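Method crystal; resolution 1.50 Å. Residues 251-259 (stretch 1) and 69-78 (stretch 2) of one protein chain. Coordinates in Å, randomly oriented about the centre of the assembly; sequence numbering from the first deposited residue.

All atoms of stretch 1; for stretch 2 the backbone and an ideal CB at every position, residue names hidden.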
# COMPACT_ATOMS: atom_id res chain seq x y z
N PRO A 251 12.58 9.34 -12.67
CA PRO A 251 12.16 8.61 -11.47
C PRO A 251 13.26 8.56 -10.42
O PRO A 251 14.45 8.65 -10.76
CB PRO A 251 11.88 7.20 -12.01
CG PRO A 251 11.60 7.42 -13.47
CD PRO A 251 12.51 8.52 -13.89
N LYS A 252 12.86 8.38 -9.17
CA LYS A 252 13.82 8.24 -8.07
C LYS A 252 14.76 7.07 -8.34
O LYS A 252 14.41 6.10 -9.02
CB LYS A 252 13.11 8.06 -6.73
CG LYS A 252 12.18 6.85 -6.68
CD LYS A 252 11.47 6.70 -5.33
CE LYS A 252 10.45 5.57 -5.33
NZ LYS A 252 9.79 5.43 -4.01
N ARG A 253 15.96 7.17 -7.77
CA ARG A 253 17.02 6.19 -7.98
C ARG A 253 16.57 4.75 -7.69
O ARG A 253 16.93 3.82 -8.42
CB ARG A 253 18.24 6.56 -7.13
CG ARG A 253 19.40 5.58 -7.27
CD ARG A 253 20.68 6.18 -6.70
NE ARG A 253 20.66 6.26 -5.24
CZ ARG A 253 20.99 5.25 -4.44
NH1 ARG A 253 21.38 4.10 -4.97
NH2 ARG A 253 20.95 5.39 -3.12
N SER A 254 15.79 4.57 -6.64
CA SER A 254 15.39 3.22 -6.22
C SER A 254 14.08 2.73 -6.84
O SER A 254 13.60 1.66 -6.45
CB SER A 254 15.22 3.18 -4.70
OG SER A 254 14.20 4.08 -4.28
N ALA A 255 13.48 3.49 -7.78
CA ALA A 255 12.14 3.11 -8.28
C ALA A 255 12.12 1.72 -8.90
O ALA A 255 11.22 0.92 -8.64
CB ALA A 255 11.62 4.12 -9.28
N LYS A 256 13.13 1.43 -9.73
CA LYS A 256 13.18 0.13 -10.39
C LYS A 256 13.40 -1.01 -9.41
O LYS A 256 12.79 -2.07 -9.54
CB LYS A 256 14.20 0.10 -11.53
CG LYS A 256 13.66 0.79 -12.76
CD LYS A 256 14.67 0.85 -13.89
CE LYS A 256 14.04 1.44 -15.14
NZ LYS A 256 15.04 1.75 -16.20
N ARG A 257 14.25 -0.80 -8.41
CA ARG A 257 14.45 -1.83 -7.40
C ARG A 257 13.17 -2.03 -6.60
O ARG A 257 12.81 -3.15 -6.24
CB ARG A 257 15.63 -1.49 -6.48
CG ARG A 257 16.99 -1.79 -7.11
CD ARG A 257 18.13 -1.42 -6.18
NE ARG A 257 18.50 -0.01 -6.34
CZ ARG A 257 18.38 0.93 -5.41
NH1 ARG A 257 17.87 0.64 -4.21
NH2 ARG A 257 18.76 2.17 -5.71
N GLU A 258 12.47 -0.94 -6.32
CA GLU A 258 11.24 -1.07 -5.54
C GLU A 258 10.19 -1.87 -6.27
O GLU A 258 9.38 -2.53 -5.63
CB GLU A 258 10.68 0.30 -5.19
CG GLU A 258 11.47 1.00 -4.09
CD GLU A 258 10.97 2.40 -3.83
OE1 GLU A 258 9.73 2.60 -3.78
OE2 GLU A 258 11.81 3.31 -3.68
N GLN A 259 10.21 -1.80 -7.60
CA GLN A 259 9.19 -2.45 -8.43
C GLN A 259 9.67 -3.75 -9.06
O GLN A 259 8.99 -4.31 -9.93
CB GLN A 259 8.66 -1.46 -9.48
CG GLN A 259 7.92 -0.32 -8.83
CD GLN A 259 7.15 0.54 -9.80
OE1 GLN A 259 7.64 0.88 -10.88
NE2 GLN A 259 5.92 0.90 -9.42
N UNK A 69 8.05 -1.64 1.89
CA UNK A 69 9.03 -2.20 0.94
C UNK A 69 10.01 -1.15 0.42
O UNK A 69 11.20 -1.44 0.21
CB UNK A 69 8.30 -2.84 -0.24
N UNK A 70 9.53 0.08 0.22
CA UNK A 70 10.42 1.18 -0.17
C UNK A 70 11.54 1.37 0.85
O UNK A 70 12.72 1.47 0.50
CB UNK A 70 9.63 2.48 -0.32
N UNK A 71 11.17 1.43 2.12
CA UNK A 71 12.14 1.56 3.19
C UNK A 71 13.11 0.38 3.22
O UNK A 71 14.32 0.58 3.38
CB UNK A 71 11.42 1.69 4.54
N UNK A 72 12.60 -0.84 3.07
CA UNK A 72 13.47 -2.00 3.01
C UNK A 72 14.49 -1.86 1.86
O UNK A 72 15.68 -2.09 2.04
CB UNK A 72 12.64 -3.27 2.84
N UNK A 73 14.01 -1.48 0.68
CA UNK A 73 14.89 -1.34 -0.48
C UNK A 73 15.94 -0.23 -0.24
O UNK A 73 17.13 -0.40 -0.56
CB UNK A 73 14.07 -1.03 -1.73
N UNK A 74 15.52 0.89 0.34
CA UNK A 74 16.47 1.95 0.63
C UNK A 74 17.51 1.53 1.66
O UNK A 74 18.71 1.77 1.48
CB UNK A 74 15.73 3.19 1.12
N UNK A 75 17.07 0.85 2.72
CA UNK A 75 18.02 0.36 3.73
C UNK A 75 18.96 -0.70 3.15
O UNK A 75 20.12 -0.80 3.57
CB UNK A 75 17.27 -0.22 4.93
N UNK A 76 18.48 -1.50 2.21
CA UNK A 76 19.34 -2.48 1.55
C UNK A 76 20.40 -1.77 0.72
O UNK A 76 21.57 -2.16 0.73
CB UNK A 76 18.52 -3.42 0.67
N UNK A 77 20.02 -0.72 0.00
CA UNK A 77 21.01 0.04 -0.75
C UNK A 77 22.06 0.67 0.18
O UNK A 77 23.24 0.79 -0.19
CB UNK A 77 20.32 1.13 -1.58
N UNK A 78 21.62 1.07 1.38
CA UNK A 78 22.52 1.63 2.39
C UNK A 78 23.44 0.58 3.03
O UNK A 78 24.35 0.94 3.79
CB UNK A 78 21.70 2.32 3.48

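Stretch 2 runs as a helix past the turn and short helix of stretch 1, and the face it meets is rich in charge: Lys252, Arg253, Arg257 and Glu258 all bring polar ends toward it.

Position 69 has helical backbone angles and a CA-to-CB bond pointing sideways, with nothing of stretch 1 within 5.5 Å of the ideal CB. Stretch 1 does not restrict the choice here. The deposited residue is Ser69, whose hydroxyl bonds elsewhere in the structure.

At position 70 the bond is again sideways, but the ideal CB lies 3.5 Å from Glu258 OE1 and 4.7 Å from Lys252 NZ. The carboxylate favours a donor; the ammonium favours an acceptor, and an acid or amide long enough to reach it would also do. The residue is Glu70. With chi1 and chi2 both t, its extended chain carries OE2 to 2.9 Å from Lys252 NZ, a salt bridge with a weak hydrogen bond. The price is a second carboxylate nearby, Glu258 OE2 standing 3.8 Å from Glu70 OE2. Lys252 NZ eases this repulsion, since it also bonds Glu258 OE1 at 2.8 Å and so binds both acids.

Position 71 points away from stretch 1 and position 72 is out of its reach, so stretch 1 does not choose between residue types at either. They hold Ile71 and Met72, the latter as selenomethionine.

Position 73 points toward stretch 1. Its ideal CB is 4.1 Å from Glu258 CG, 4.8 Å from Arg257 NH1 and 5.3 Å from Ser254 CB, a site lined partly by aliphatic carbon. A compact apolar residue would fit, such as alanine, valine or perhaps isoleucine. It is Val73, whose CG1 packs 4.0 Å from Glu258 CG, 4.2 Å from Ser254 CB and 3.4 Å from Arg257 NH1. A water links its backbone to the same arginine, donating to Val73 O (2.8 Å) and accepting from Arg257 NH1 (3.1 Å).

Position 74 points sideways, with no stretch 1 atom within 5.5 Å of the ideal CB. Only a longer chain could reach the acidic Glu258, and a basic one would suit that charge. Lys74 does turn its end nearer: its CE lies 3.7 Å from Ser254 OG, while its NZ forms a salt bridge one turn back, 2.8 Å from Glu70 OE2. That oxygen is thus shared by two lysines, one from each stretch.

Positions 75 and 76 make no contact, and stretch 1 leaves their identity open; they are Leu75 and Ala76.

Position 77 points toward two arginines, its ideal CB 3.6 Å from Arg257 NH1 and 4.6 Å from Arg253 NH2. An acid is the natural answer, although an amide could also accept. Asp77 meets the Arg253 guanidinium at its edge in a salt bridge, with OD2 2.6 Å from Arg253 NH2 and 2.9 Å from Arg253 NH1. Arg257 offers charge alone: Asp77 OD1 lies over its face, 4.0 Å from Arg257 NH2.

Position 78 is sideways and unconstrained by stretch 1; it is Asp78.

Stretch 2 (69-78) SEIMVKLADD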
# COMPACT_ATOMS: atom_id res chain seq x y z
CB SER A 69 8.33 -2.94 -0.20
OG SER A 69 7.92 -4.22 0.27
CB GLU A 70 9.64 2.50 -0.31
CG GLU A 70 10.59 3.70 -0.54
CD GLU A 70 9.92 5.00 -0.90
OE1 GLU A 70 8.72 5.09 -0.75
OE2 GLU A 70 10.63 5.97 -1.29
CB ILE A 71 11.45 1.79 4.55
CG1 ILE A 71 10.77 3.16 4.53
CG2 ILE A 71 12.44 1.68 5.73
CD1 ILE A 71 9.84 3.41 5.70
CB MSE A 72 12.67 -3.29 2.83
CG MSE A 72 13.54 -4.54 2.79
SE MSE A 72 12.50 -6.13 2.35
CE MSE A 72 11.90 -5.58 0.57
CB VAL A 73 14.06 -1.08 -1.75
CG1 VAL A 73 14.92 -0.56 -2.90
CG2 VAL A 73 13.32 -2.36 -2.15
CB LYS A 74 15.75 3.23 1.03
CG LYS A 74 15.04 3.86 -0.17
CD LYS A 74 14.23 5.06 0.21
CE LYS A 74 13.95 5.90 -1.02
NZ LYS A 74 13.09 7.04 -0.65
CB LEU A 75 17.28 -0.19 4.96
CG LEU A 75 16.59 0.86 5.84
CD1 LEU A 75 15.86 0.16 6.99
CD2 LEU A 75 17.58 1.87 6.38
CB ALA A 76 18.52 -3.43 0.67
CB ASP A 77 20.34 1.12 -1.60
CG ASP A 77 21.32 1.85 -2.48
OD1 ASP A 77 21.88 1.21 -3.41
OD2 ASP A 77 21.55 3.05 -2.25
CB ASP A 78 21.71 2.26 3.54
CG ASP A 78 20.99 3.54 3.14
OD1 ASP A 78 21.31 4.13 2.08
OD2 ASP A 78 20.10 3.95 3.93
O HOH W 1 17.97 -2.08 -2.70
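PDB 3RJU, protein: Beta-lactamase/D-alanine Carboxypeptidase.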